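Local coordinates for RabGAP/TBC protein (Chlamydomonas reinhardtii, PDB 4P17) that has the all-helical TBC domain fold of Rab GTPase-activating proteins and is linked to the flagellum, although its own function remains unestablished, at residues E112-H117 and Y150-N155; M154-G159 and L236-L241; A265-K270 and A304-H309. All coordinates share one frame; numbering follows the deposited sequence.

Contact 1 of 3, residues E112-H117 and Y150-N155; sequences ETDSTH and YVRAMN
The tips of Tyr150 and Asp114 meet. Tyr150 CG is anti to the backbone N (chi1 165°), which sends the ring toward Asp114. Tyr150 OH donates a hydrogen bond to Asp114 OD2 at 2.7 Å, on the anti lone pair of that oxygen. OD2 lies at the ring edge, 3.1 Å from Tyr150 CE2, and the carboxylate and ring planes are 38° apart. Leu138 of helix 128-144 also touches this buried ring. At Arg152, CB packs 3.5 Å from Asp114 OD2. The extended arginine chain comes near His117, and the guanidinium and ring planes stand 82° apart. Arg152 NE stands 4.2 Å from His117 NE2, at the edge of the imidazole, too far for a bond. Asn155, on helix 153-164, closes the group. Its ND2 donates a hydrogen bond to Tyr150 OH at 3.3 Å, close to the amide plane. A second, weak bond of 3.4 Å runs from Asn155 ND2 to Ser115 OG, and OD1 pairs with Thr118 OG1. Tyr150 OH thus accepts from Asn155 and donates to Asp114, which would tend to keep that carboxylate ionised. Asp114 and Tyr150 correspond to the aspartate of the IxxDxxR motif and the tyrosine of the YxQ motif of TBC domains, while His117 and Arg152 stand where those motifs have the arginine and glutamine fingers. The usual dual-finger catalysis is therefore probably not available here.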
ATOM      1  N   GLU A 112       0.193  -8.397 -19.045  1.00  8.91           N
ATOM      2  CA  GLU A 112       1.503  -8.153 -19.671  1.00 12.27           C
ATOM      3  C   GLU A 112       1.681  -6.724 -20.143  1.00 14.34           C
ATOM      4  O   GLU A 112       2.710  -6.114 -19.912  1.00 18.79           O
ATOM      5  CB  GLU A 112       1.725  -9.062 -20.864  1.00 10.53           C
ATOM      6  CG  GLU A 112       1.859 -10.551 -20.530  1.00 19.02           C
ATOM      7  CD  GLU A 112       1.738 -11.427 -21.780  1.00 19.82           C
ATOM      8  OE1 GLU A 112       1.584 -10.861 -22.883  1.00 26.58           O
ATOM      9  OE2 GLU A 112       1.763 -12.675 -21.660  1.00 22.41           O
ATOM     10  N   THR A 113       0.682  -6.196 -20.834  1.00  9.99           N
ATOM     11  CA  THR A 113       0.755  -4.824 -21.328  1.00  9.91           C
ATOM     12  C   THR A 113       0.824  -3.804 -20.183  1.00  8.43           C
ATOM     13  O   THR A 113       1.587  -2.830 -20.247  1.00 10.62           O
ATOM     14  CB  THR A 113      -0.450  -4.532 -22.256  1.00  9.92           C
ATOM     15  OG1 THR A 113      -0.394  -5.418 -23.365  1.00  9.94           O
ATOM     16  CG2 THR A 113      -0.436  -3.092 -22.755  1.00 13.17           C
ATOM     17  N   ASP A 114       0.045  -4.003 -19.130  1.00 10.03           N
ATOM     18  CA  ASP A 114       0.122  -3.067 -18.000  1.00 13.03           C
ATOM     19  C   ASP A 114       1.559  -3.008 -17.417  1.00 25.82           C
ATOM     20  O   ASP A 114       1.920  -2.048 -16.759  1.00 16.82           O
ATOM     21  CB  ASP A 114      -0.912  -3.446 -16.928  1.00 19.34           C
ATOM     22  CG  ASP A 114      -2.380  -3.202 -17.376  1.00 20.60           C
ATOM     23  OD1 ASP A 114      -2.661  -2.776 -18.541  1.00 17.46           O
ATOM     24  OD2 ASP A 114      -3.285  -3.470 -16.562  1.00 24.39           O
ATOM     25  N   SER A 115       2.396  -4.003 -17.712  1.00 26.49           N
ATOM     26  CA  SER A 115       3.811  -3.978 -17.298  1.00 11.44           C
ATOM     27  C   SER A 115       4.773  -3.242 -18.247  1.00 14.16           C
ATOM     28  O   SER A 115       5.968  -3.139 -17.966  1.00 25.77           O
ATOM     29  CB  SER A 115       4.299  -5.411 -17.110  1.00 32.90           C
ATOM     30  OG  SER A 115       3.726  -5.987 -15.947  1.00 16.93           O
ATOM     31  N   THR A 116       4.291  -2.726 -19.359  1.00 17.63           N
ATOM     32  CA  THR A 116       5.163  -1.972 -20.220  1.00 20.15           C
ATOM     33  C   THR A 116       5.222  -0.511 -19.765  1.00 36.16           C
ATOM     34  O   THR A 116       5.878   0.309 -20.396  1.00 20.67           O
ATOM     35  CB  THR A 116       4.720  -2.065 -21.669  1.00 28.93           C
ATOM     36  OG1 THR A 116       3.448  -1.425 -21.819  1.00 19.14           O
ATOM     37  CG2 THR A 116       4.637  -3.553 -22.091  1.00 14.84           C
ATOM     38  N   HIS A 117       4.565  -0.166 -18.661  1.00 28.48           N
ATOM     39  CA  HIS A 117       4.717   1.209 -18.168  1.00 34.55           C
ATOM     40  C   HIS A 117       4.717   1.334 -16.637  1.00 37.94           C
ATOM     41  O   HIS A 117       4.904   2.432 -16.084  1.00 35.74           O
ATOM     42  CB  HIS A 117       3.643   2.118 -18.816  1.00 19.44           C
ATOM     43  CG  HIS A 117       2.240   1.613 -18.710  1.00 22.12           C
ATOM     44  ND1 HIS A 117       1.652   0.840 -19.687  1.00 28.48           N
ATOM     45  CD2 HIS A 117       1.288   1.825 -17.771  1.00 20.44           C
ATOM     46  CE1 HIS A 117       0.404   0.574 -19.343  1.00 30.81           C
ATOM     47  NE2 HIS A 117       0.158   1.158 -18.184  1.00 37.51           N
ATOM     48  N   TYR A 150      -8.737  -9.436 -13.038  1.00 15.61           N
ATOM     49  CA  TYR A 150      -7.586  -8.552 -12.928  1.00 12.66           C
ATOM     50  C   TYR A 150      -8.057  -7.135 -13.228  1.00 20.69           C
ATOM     51  O   TYR A 150      -8.951  -6.956 -14.064  1.00 19.04           O
ATOM     52  CB  TYR A 150      -6.455  -8.983 -13.892  1.00 18.30           C
ATOM     53  CG  TYR A 150      -5.361  -7.947 -14.114  1.00  9.38           C
ATOM     54  CD1 TYR A 150      -4.343  -7.776 -13.194  1.00 11.55           C
ATOM     55  CD2 TYR A 150      -5.337  -7.156 -15.260  1.00 16.96           C
ATOM     56  CE1 TYR A 150      -3.332  -6.841 -13.375  1.00 11.61           C
ATOM     57  CE2 TYR A 150      -4.323  -6.212 -15.454  1.00 13.34           C
ATOM     58  CZ  TYR A 150      -3.328  -6.061 -14.521  1.00 14.08           C
ATOM     59  OH  TYR A 150      -2.334  -5.124 -14.696  1.00  9.63           O
ATOM     60  N   VAL A 151      -7.482  -6.152 -12.521  1.00 17.72           N
ATOM     61  CA  VAL A 151      -7.577  -4.732 -12.879  1.00 20.17           C
ATOM     62  C   VAL A 151      -6.217  -4.073 -12.670  1.00 12.43           C
ATOM     63  O   VAL A 151      -5.429  -4.520 -11.878  1.00 14.55           O
ATOM     64  CB  VAL A 151      -8.666  -3.963 -12.060  1.00 16.77           C
ATOM     65  CG1 VAL A 151     -10.052  -4.502 -12.379  1.00 16.07           C
ATOM     66  CG2 VAL A 151      -8.367  -4.000 -10.549  1.00 13.09           C
ATOM     67  N   ARG A 152      -5.962  -2.988 -13.391  1.00 12.15           N
ATOM     68  CA  ARG A 152      -4.643  -2.396 -13.509  1.00 16.50           C
ATOM     69  C   ARG A 152      -4.017  -2.066 -12.139  1.00  8.39           C
ATOM     70  O   ARG A 152      -2.844  -2.331 -11.887  1.00  9.26           O
ATOM     71  CB  ARG A 152      -4.777  -1.136 -14.370  1.00 19.08           C
ATOM     72  CG  ARG A 152      -3.565  -0.286 -14.512  1.00 23.48           C
ATOM     73  CD  ARG A 152      -3.921   0.794 -15.537  1.00 30.66           C
ATOM     74  NE  ARG A 152      -3.007   1.929 -15.543  1.00 72.07           N
ATOM     75  CZ  ARG A 152      -3.329   3.144 -15.987  1.00 83.95           C
ATOM     76  NH1 ARG A 152      -4.550   3.387 -16.456  1.00 67.14           N
ATOM     77  NH2 ARG A 152      -2.433   4.123 -15.957  1.00 75.75           N
ATOM     78  N   ALA A 153      -4.857  -1.550 -11.236  1.00 11.69           N
ATOM     79  CA  ALA A 153      -4.458  -1.238  -9.872  1.00  7.93           C
ATOM     80  C   ALA A 153      -3.641  -2.366  -9.243  1.00  9.41           C
ATOM     81  O   ALA A 153      -2.701  -2.134  -8.514  1.00 12.79           O
ATOM     82  CB  ALA A 153      -5.721  -0.954  -9.012  1.00  7.17           C
ATOM     83  N   MET A 154      -4.026  -3.598  -9.528  1.00 13.70           N
ATOM     84  CA  MET A 154      -3.398  -4.744  -8.886  1.00 11.80           C
ATOM     85  C   MET A 154      -1.959  -4.947  -9.377  1.00  9.19           C
ATOM     86  O   MET A 154      -1.169  -5.598  -8.724  1.00  8.25           O
ATOM     87  CB  MET A 154      -4.246  -5.998  -9.118  1.00 11.96           C
ATOM     88  CG  MET A 154      -5.629  -5.971  -8.429  1.00 18.47           C
ATOM     89  SD  MET A 154      -6.840  -7.079  -9.229  1.00 21.35           S
ATOM     90  CE  MET A 154      -6.185  -8.677  -8.728  1.00 16.43           C
ATOM     91  N   ASN A 155      -1.597  -4.369 -10.517  1.00  7.87           N
ATOM     92  CA  ASN A 155      -0.246  -4.578 -11.040  1.00 10.58           C
ATOM     93  C   ASN A 155       0.799  -4.010 -10.096  1.00  7.76           C
ATOM     94  O   ASN A 155       1.670  -4.730  -9.619  1.00  7.65           O
ATOM     95  CB  ASN A 155      -0.097  -3.967 -12.440  1.00 11.34           C
ATOM     96  CG  ASN A 155       1.121  -4.489 -13.170  1.00  8.89           C
ATOM     97  OD1 ASN A 155       2.260  -4.156 -12.830  1.00 29.88           O
ATOM     98  ND2 ASN A 155       0.890  -5.257 -14.206  1.00 14.31           N
TER

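Contact 2 of 3, residues M154-G159 and L236-L241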
ATOM      1  N   MET A 154      -4.026  -3.598  -9.528  1.00 13.70           N
ATOM      2  CA  MET A 154      -3.398  -4.744  -8.886  1.00 11.80           C
ATOM      3  C   MET A 154      -1.959  -4.947  -9.377  1.00  9.19           C
ATOM      4  O   MET A 154      -1.169  -5.598  -8.724  1.00  8.25           O
ATOM      5  CB  MET A 154      -4.246  -5.998  -9.118  1.00 11.96           C
ATOM      6  CG  MET A 154      -5.629  -5.971  -8.429  1.00 18.47           C
ATOM      7  SD  MET A 154      -6.840  -7.079  -9.229  1.00 21.35           S
ATOM      8  CE  MET A 154      -6.185  -8.677  -8.728  1.00 16.43           C
ATOM      9  N   ASN A 155      -1.597  -4.369 -10.517  1.00  7.87           N
ATOM     10  CA  ASN A 155      -0.246  -4.578 -11.040  1.00 10.58           C
ATOM     11  C   ASN A 155       0.799  -4.010 -10.096  1.00  7.76           C
ATOM     12  O   ASN A 155       1.670  -4.730  -9.619  1.00  7.65           O
ATOM     13  CB  ASN A 155      -0.097  -3.967 -12.440  1.00 11.34           C
ATOM     14  CG  ASN A 155       1.121  -4.489 -13.170  1.00  8.89           C
ATOM     15  OD1 ASN A 155       2.260  -4.156 -12.830  1.00 29.88           O
ATOM     16  ND2 ASN A 155       0.890  -5.257 -14.206  1.00 14.31           N
ATOM     17  N   THR A 156       0.681  -2.733  -9.739  1.00  7.53           N
ATOM     18  CA  THR A 156       1.709  -2.129  -8.903  1.00  5.72           C
ATOM     19  C   THR A 156       1.600  -2.622  -7.445  1.00  4.91           C
ATOM     20  O   THR A 156       2.599  -2.737  -6.746  1.00  5.61           O
ATOM     21  CB  THR A 156       1.672  -0.560  -8.970  1.00  8.34           C
ATOM     22  OG1 THR A 156       0.387  -0.071  -8.592  1.00 13.06           O
ATOM     23  CG2 THR A 156       2.018  -0.068 -10.402  1.00 10.32           C
ATOM     24  N   ILE A 157       0.400  -2.968  -6.991  1.00  8.11           N
ATOM     25  CA  ILE A 157       0.252  -3.611  -5.678  1.00  7.46           C
ATOM     26  C   ILE A 157       1.074  -4.903  -5.585  1.00  7.46           C
ATOM     27  O   ILE A 157       1.844  -5.118  -4.671  1.00  8.06           O
ATOM     28  CB  ILE A 157      -1.233  -3.914  -5.386  1.00  5.41           C
ATOM     29  CG1 ILE A 157      -2.008  -2.599  -5.236  1.00  6.63           C
ATOM     30  CG2 ILE A 157      -1.384  -4.722  -4.087  1.00  3.56           C
ATOM     31  CD1 ILE A 157      -3.485  -2.761  -5.071  1.00  6.63           C
ATOM     32  N   VAL A 158       0.928  -5.789  -6.556  1.00  7.99           N
ATOM     33  CA  VAL A 158       1.623  -7.046  -6.462  1.00  1.82           C
ATOM     34  C   VAL A 158       3.118  -6.846  -6.659  1.00  4.59           C
ATOM     35  O   VAL A 158       3.931  -7.579  -6.079  1.00  6.87           O
ATOM     36  CB  VAL A 158       1.069  -8.062  -7.477  1.00  5.97           C
ATOM     37  CG1 VAL A 158       2.031  -9.263  -7.613  1.00 12.17           C
ATOM     38  CG2 VAL A 158      -0.279  -8.481  -7.052  1.00  4.41           C
ATOM     39  N   GLY A 159       3.483  -5.833  -7.447  1.00  7.39           N
ATOM     40  CA  GLY A 159       4.872  -5.496  -7.652  1.00  6.00           C
ATOM     41  C   GLY A 159       5.511  -5.110  -6.333  1.00  6.24           C
ATOM     42  O   GLY A 159       6.588  -5.573  -5.989  1.00  7.15           O
ATOM     43  N   LEU A 236      -3.603   1.450  -3.363  1.00  6.00           N
ATOM     44  CA  LEU A 236      -3.106   1.433  -2.002  1.00  6.40           C
ATOM     45  C   LEU A 236      -1.816   2.215  -1.860  1.00 10.15           C
ATOM     46  O   LEU A 236      -0.859   1.721  -1.273  1.00  5.81           O
ATOM     47  CB  LEU A 236      -2.861   0.002  -1.521  1.00  8.08           C
ATOM     48  CG  LEU A 236      -4.008  -0.938  -1.781  1.00  6.89           C
ATOM     49  CD1 LEU A 236      -3.544  -2.355  -1.446  1.00  6.76           C
ATOM     50  CD2 LEU A 236      -5.189  -0.492  -0.942  1.00  7.24           C
ATOM     51  N   PHE A 237      -1.826   3.424  -2.420  1.00  6.08           N
ATOM     52  CA  PHE A 237      -0.694   4.368  -2.458  1.00  6.44           C
ATOM     53  C   PHE A 237       0.523   3.925  -3.254  1.00  4.06           C
ATOM     54  O   PHE A 237       1.511   4.652  -3.288  1.00  5.25           O
ATOM     55  CB  PHE A 237      -0.258   4.740  -1.020  1.00  7.07           C
ATOM     56  CG  PHE A 237      -1.359   5.383  -0.200  1.00  7.82           C
ATOM     57  CD1 PHE A 237      -1.800   6.668  -0.494  1.00  9.14           C
ATOM     58  CD2 PHE A 237      -1.977   4.684   0.826  1.00  7.53           C
ATOM     59  CE1 PHE A 237      -2.827   7.239   0.238  1.00 12.60           C
ATOM     60  CE2 PHE A 237      -3.011   5.240   1.544  1.00 17.07           C
ATOM     61  CZ  PHE A 237      -3.434   6.524   1.260  1.00 11.94           C
ATOM     62  N   SER A 238       0.468   2.775  -3.940  1.00  3.34           N
ATOM     63  CA  SER A 238       1.673   2.197  -4.462  1.00  4.61           C
ATOM     64  C   SER A 238       2.235   2.994  -5.647  1.00 10.96           C
ATOM     65  O   SER A 238       3.438   2.906  -5.906  1.00 12.44           O
ATOM     66  CB  SER A 238       1.474   0.721  -4.879  1.00  6.58           C
ATOM     67  OG  SER A 238       0.434   0.523  -5.839  1.00 10.05           O
ATOM     68  N   VAL A 239       1.395   3.765  -6.348  1.00 10.25           N
ATOM     69  CA  VAL A 239       1.866   4.593  -7.462  1.00  9.62           C
ATOM     70  C   VAL A 239       1.995   6.072  -7.068  1.00 15.51           C
ATOM     71  O   VAL A 239       2.133   6.926  -7.935  1.00 19.85           O
ATOM     72  CB  VAL A 239       0.939   4.521  -8.692  1.00 11.44           C
ATOM     73  CG1 VAL A 239       0.637   3.046  -9.069  1.00 10.55           C
ATOM     74  CG2 VAL A 239      -0.353   5.237  -8.454  1.00 16.64           C
ATOM     75  N   SER A 240       1.939   6.365  -5.774  1.00  8.85           N
ATOM     76  CA  SER A 240       1.816   7.728  -5.303  1.00 10.12           C
ATOM     77  C   SER A 240       2.899   8.130  -4.328  1.00 13.37           C
ATOM     78  O   SER A 240       3.363   9.267  -4.363  1.00 12.47           O
ATOM     79  CB  SER A 240       0.447   7.908  -4.669  1.00 10.01           C
ATOM     80  OG  SER A 240      -0.542   7.861  -5.678  1.00 17.18           O
ATOM     81  N   LEU A 241       3.313   7.189  -3.472  1.00  9.42           N
ATOM     82  CA  LEU A 241       4.240   7.492  -2.391  1.00  6.36           C
ATOM     83  C   LEU A 241       5.542   6.709  -2.536  1.00  8.45           C
ATOM     84  O   LEU A 241       5.565   5.684  -3.222  1.00 10.37           O
ATOM     85  CB  LEU A 241       3.619   7.186  -1.027  1.00 10.17           C
ATOM     86  CG  LEU A 241       2.218   7.681  -0.670  1.00 14.90           C
ATOM     87  CD1 LEU A 241       1.866   7.265   0.758  1.00  7.17           C
ATOM     88  CD2 LEU A 241       2.056   9.207  -0.844  1.00 10.98           C
TER
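No flat side chain takes part in this contact. The Phe237 ring does not touch residues 154-159; it meets the ring of Trp232, with the planes about 40° apart. Hydroxyls and aliphatic branches do the touching instead. Thr156 OG1 sits between its backbone N and carbonyl carbon (chi1 57°), the crowded position, and so points across at the loop. It donates to Ser238 OG at 2.8 Å. Ser238 OG, in the same kind of rotamer, is bonded in turn to Cys235 O, so the serine passes the link on to the backbone just after helix 226-234. Val239 CG1 presses against Thr156 OG1 at 3.2 Å, a tight fit, with the two side chains crossing at about a right angle. CG1 also lies 3.7 Å from Thr156 CG2. At the next residue, Ile157 extends along chi2 (175°) and sets CD1 against Leu236 CD1 at 3.6 Å. Leu236 has positive phi and is the C-prime residue of the Schellman motif that closes helix 226-234, with Phe237 N bonded to Trp232 O and Leu236 N to Tyr233 O. The loop therefore meets helix 153-164 just where it leaves its own helix. Leu179 of helix 169-183 touches both Ile157 and Leu236. Leu253 of helix 243-256 and Leu261 of helix 259-271 also pack on Leu236. No strand is involved.

Contact 3 of 3, residues A265-K270 and A304-H309; sequences ALAMLK and ATAFDH
This is a surface contact between helix 259-271 and the end of helix 299-306, near the C-terminus of the chain. Small side chains let the backbones come close: the CA atoms of Ala267 and Ala306 are 4.8 Å apart. Ala267 CB rests 3.5 Å from Ala306 N and also touches Thr305 CG2. The threonine methyl is anti to its backbone N and faces helix 259-271, while its OG1 bonds to Val301 O within its own helix. Lys270 lies obliquely across this methyl, with CE 3.7 Å from Thr305 CG2. Its chain bends at chi3 and chi4, and CE comes 3.2 Å from Asp308 OD2. Lys270 NZ stays 4.2 Å from Asp308 OD2, beyond a salt bridge, so any attraction between the charges is probably weak. An alanine in place of Lys270 would remove the chain lying over Thr305 and beside Asp308, and would probably leave that edge of the contact less well packed. Asp308 OD1 is bonded to Ile310 N, as in an Asx turn, just past the helix. Val264 and Ile271 extend the seam along helix 259-271. This is close helix-to-helix packing through small residues, within an all-helical fold.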
ATOM      1  N   ALA A 265      -5.001   9.193   3.770  1.00  5.10           N
ATOM      2  CA  ALA A 265      -5.342  10.189   2.768  1.00  5.33           C
ATOM      3  C   ALA A 265      -5.572  11.557   3.419  1.00  6.91           C
ATOM      4  O   ALA A 265      -5.056  12.581   2.938  1.00  5.65           O
ATOM      5  CB  ALA A 265      -6.549   9.730   2.017  1.00  5.15           C
ATOM      6  N   LEU A 266      -6.319  11.579   4.521  1.00  7.14           N
ATOM      7  CA  LEU A 266      -6.580  12.840   5.224  1.00  7.33           C
ATOM      8  C   LEU A 266      -5.262  13.410   5.738  1.00 10.21           C
ATOM      9  O   LEU A 266      -5.031  14.620   5.648  1.00  6.99           O
ATOM     10  CB  LEU A 266      -7.547  12.657   6.406  1.00  7.11           C
ATOM     11  CG  LEU A 266      -7.796  14.001   7.097  1.00  9.81           C
ATOM     12  CD1 LEU A 266      -8.668  14.888   6.193  1.00 10.47           C
ATOM     13  CD2 LEU A 266      -8.396  13.818   8.434  1.00 26.05           C
ATOM     14  N   ALA A 267      -4.401  12.536   6.269  1.00  9.51           N
ATOM     15  CA  ALA A 267      -3.121  12.989   6.810  1.00  6.33           C
ATOM     16  C   ALA A 267      -2.290  13.657   5.715  1.00  6.35           C
ATOM     17  O   ALA A 267      -1.644  14.664   5.955  1.00  6.71           O
ATOM     18  CB  ALA A 267      -2.355  11.830   7.441  1.00  7.13           C
ATOM     19  N   MET A 268      -2.300  13.099   4.513  1.00  5.29           N
ATOM     20  CA  MET A 268      -1.602  13.728   3.394  1.00  5.15           C
ATOM     21  C   MET A 268      -2.113  15.116   3.112  1.00  9.69           C
ATOM     22  O   MET A 268      -1.334  16.016   2.822  1.00  9.16           O
ATOM     23  CB  MET A 268      -1.752  12.889   2.137  1.00  4.21           C
ATOM     24  CG  MET A 268      -1.014  11.617   2.185  1.00  9.54           C
ATOM     25  SD  MET A 268       0.756  11.816   2.038  1.00 16.70           S
ATOM     26  CE  MET A 268       0.939  12.689   0.482  1.00 22.37           C
ATOM     27  N   LEU A 269      -3.430  15.284   3.168  1.00  6.08           N
ATOM     28  CA  LEU A 269      -4.022  16.582   2.907  1.00  6.16           C
ATOM     29  C   LEU A 269      -3.717  17.564   4.037  1.00 11.12           C
ATOM     30  O   LEU A 269      -3.537  18.755   3.781  1.00 10.21           O
ATOM     31  CB  LEU A 269      -5.515  16.440   2.694  1.00  7.04           C
ATOM     32  CG  LEU A 269      -5.905  15.549   1.504  1.00 10.33           C
ATOM     33  CD1 LEU A 269      -7.417  15.400   1.328  1.00  9.84           C
ATOM     34  CD2 LEU A 269      -5.279  16.060   0.210  1.00 11.76           C
ATOM     35  N   LYS A 270      -3.678  17.074   5.276  1.00  7.06           N
ATOM     36  CA  LYS A 270      -3.339  17.926   6.407  1.00  5.83           C
ATOM     37  C   LYS A 270      -1.915  18.440   6.277  1.00  7.91           C
ATOM     38  O   LYS A 270      -1.620  19.629   6.478  1.00  7.74           O
ATOM     39  CB  LYS A 270      -3.513  17.152   7.710  1.00  7.87           C
ATOM     40  CG  LYS A 270      -3.334  17.948   8.969  1.00 16.29           C
ATOM     41  CD  LYS A 270      -3.979  17.216  10.127  1.00 12.37           C
ATOM     42  CE  LYS A 270      -3.097  17.212  11.369  1.00 32.77           C
ATOM     43  NZ  LYS A 270      -2.558  18.550  11.719  1.00 36.37           N
ATOM     44  N   ALA A 304       1.944   8.980  12.133  1.00  9.42           N
ATOM     45  CA  ALA A 304       1.587   9.634  13.370  1.00  5.34           C
ATOM     46  C   ALA A 304       0.474  10.670  13.104  1.00  7.81           C
ATOM     47  O   ALA A 304      -0.467  10.846  13.906  1.00  8.68           O
ATOM     48  CB  ALA A 304       2.799  10.278  13.977  1.00  9.66           C
ATOM     49  N   THR A 305       0.551  11.335  11.961  1.00  6.94           N
ATOM     50  CA  THR A 305      -0.484  12.315  11.639  1.00  9.86           C
ATOM     51  C   THR A 305      -1.803  11.584  11.355  1.00  7.93           C
ATOM     52  O   THR A 305      -2.855  12.008  11.820  1.00  7.08           O
ATOM     53  CB  THR A 305      -0.086  13.224  10.462  1.00  7.19           C
ATOM     54  OG1 THR A 305       1.126  13.919  10.799  1.00 11.00           O
ATOM     55  CG2 THR A 305      -1.179  14.240  10.163  1.00 12.25           C
ATOM     56  N   ALA A 306      -1.747  10.462  10.642  1.00  4.35           N
ATOM     57  CA  ALA A 306      -2.959   9.691  10.351  1.00  4.47           C
ATOM     58  C   ALA A 306      -3.717   9.268  11.596  1.00 10.97           C
ATOM     59  O   ALA A 306      -4.959   9.151  11.573  1.00 10.67           O
ATOM     60  CB  ALA A 306      -2.602   8.449   9.523  1.00 11.57           C
ATOM     61  N   PHE A 307      -2.995   9.050  12.693  1.00  9.69           N
ATOM     62  CA  PHE A 307      -3.644   8.557  13.911  1.00  9.94           C
ATOM     63  C   PHE A 307      -3.803   9.606  14.998  1.00 10.56           C
ATOM     64  O   PHE A 307      -4.188   9.237  16.124  1.00 11.94           O
ATOM     65  CB  PHE A 307      -2.871   7.380  14.523  1.00 10.13           C
ATOM     66  CG  PHE A 307      -2.640   6.238  13.569  1.00 15.69           C
ATOM     67  CD1 PHE A 307      -3.714   5.477  13.108  1.00 12.64           C
ATOM     68  CD2 PHE A 307      -1.356   5.911  13.166  1.00 11.42           C
ATOM     69  CE1 PHE A 307      -3.517   4.436  12.234  1.00 13.32           C
ATOM     70  CE2 PHE A 307      -1.135   4.862  12.299  1.00  9.15           C
ATOM     71  CZ  PHE A 307      -2.229   4.125  11.814  1.00 10.61           C
ATOM     72  N   ASP A 308      -3.560  10.894  14.697  1.00  7.24           N
ATOM     73  CA  ASP A 308      -3.439  11.892  15.770  1.00 10.39           C
ATOM     74  C   ASP A 308      -4.729  12.284  16.476  1.00 25.77           C
ATOM     75  O   ASP A 308      -4.671  12.885  17.547  1.00 25.06           O
ATOM     76  CB  ASP A 308      -2.740  13.185  15.271  1.00 16.11           C
ATOM     77  CG  ASP A 308      -3.581  14.057  14.313  1.00 21.14           C
ATOM     78  OD1 ASP A 308      -4.831  14.021  14.277  1.00 19.30           O
ATOM     79  OD2 ASP A 308      -2.932  14.849  13.579  1.00 15.97           O
ATOM     80  N   HIS A 309      -5.887  11.968  15.921  1.00 19.52           N
ATOM     81  CA  HIS A 309      -7.135  12.302  16.642  1.00 37.22           C
ATOM     82  C   HIS A 309      -7.316  13.811  16.910  1.00 35.78           C
ATOM     83  O   HIS A 309      -8.109  14.206  17.776  1.00 27.66           O
ATOM     84  CB  HIS A 309      -7.210  11.597  18.012  1.00 45.63           C
ATOM     85  CG  HIS A 309      -7.118  10.105  17.957  1.00 34.27           C
ATOM     86  ND1 HIS A 309      -6.546   9.363  18.969  1.00 43.37           N
ATOM     87  CD2 HIS A 309      -7.551   9.214  17.034  1.00 36.89           C
ATOM     88  CE1 HIS A 309      -6.619   8.080  18.664  1.00 42.01           C
ATOM     89  NE2 HIS A 309      -7.227   7.962  17.498  1.00 40.38           N
TER

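In the fold
Contact 2 is the core contact; its centre lies about 6 Å from the centre of the chain. Contact 1 is partly buried and contact 3 a surface contact. Their centres each lie about 16 Å out, on opposite sides of the chain's centre, and about 29 Å apart. Contacts 1 and 2 share helix 153-164 and overlap at Met154 and Asn155. Asn155 takes polar bonds in contact 1, while Thr156 and Ile157 use a hydroxyl pair and aliphatic packing in contact 2. Contact 3 uses other helices and has no hydrogen bond across it. It touches contact 2, where Leu241 packs on Met268 and Phe237 on Ala265. Contact 1 holds the positions of two TBC motifs.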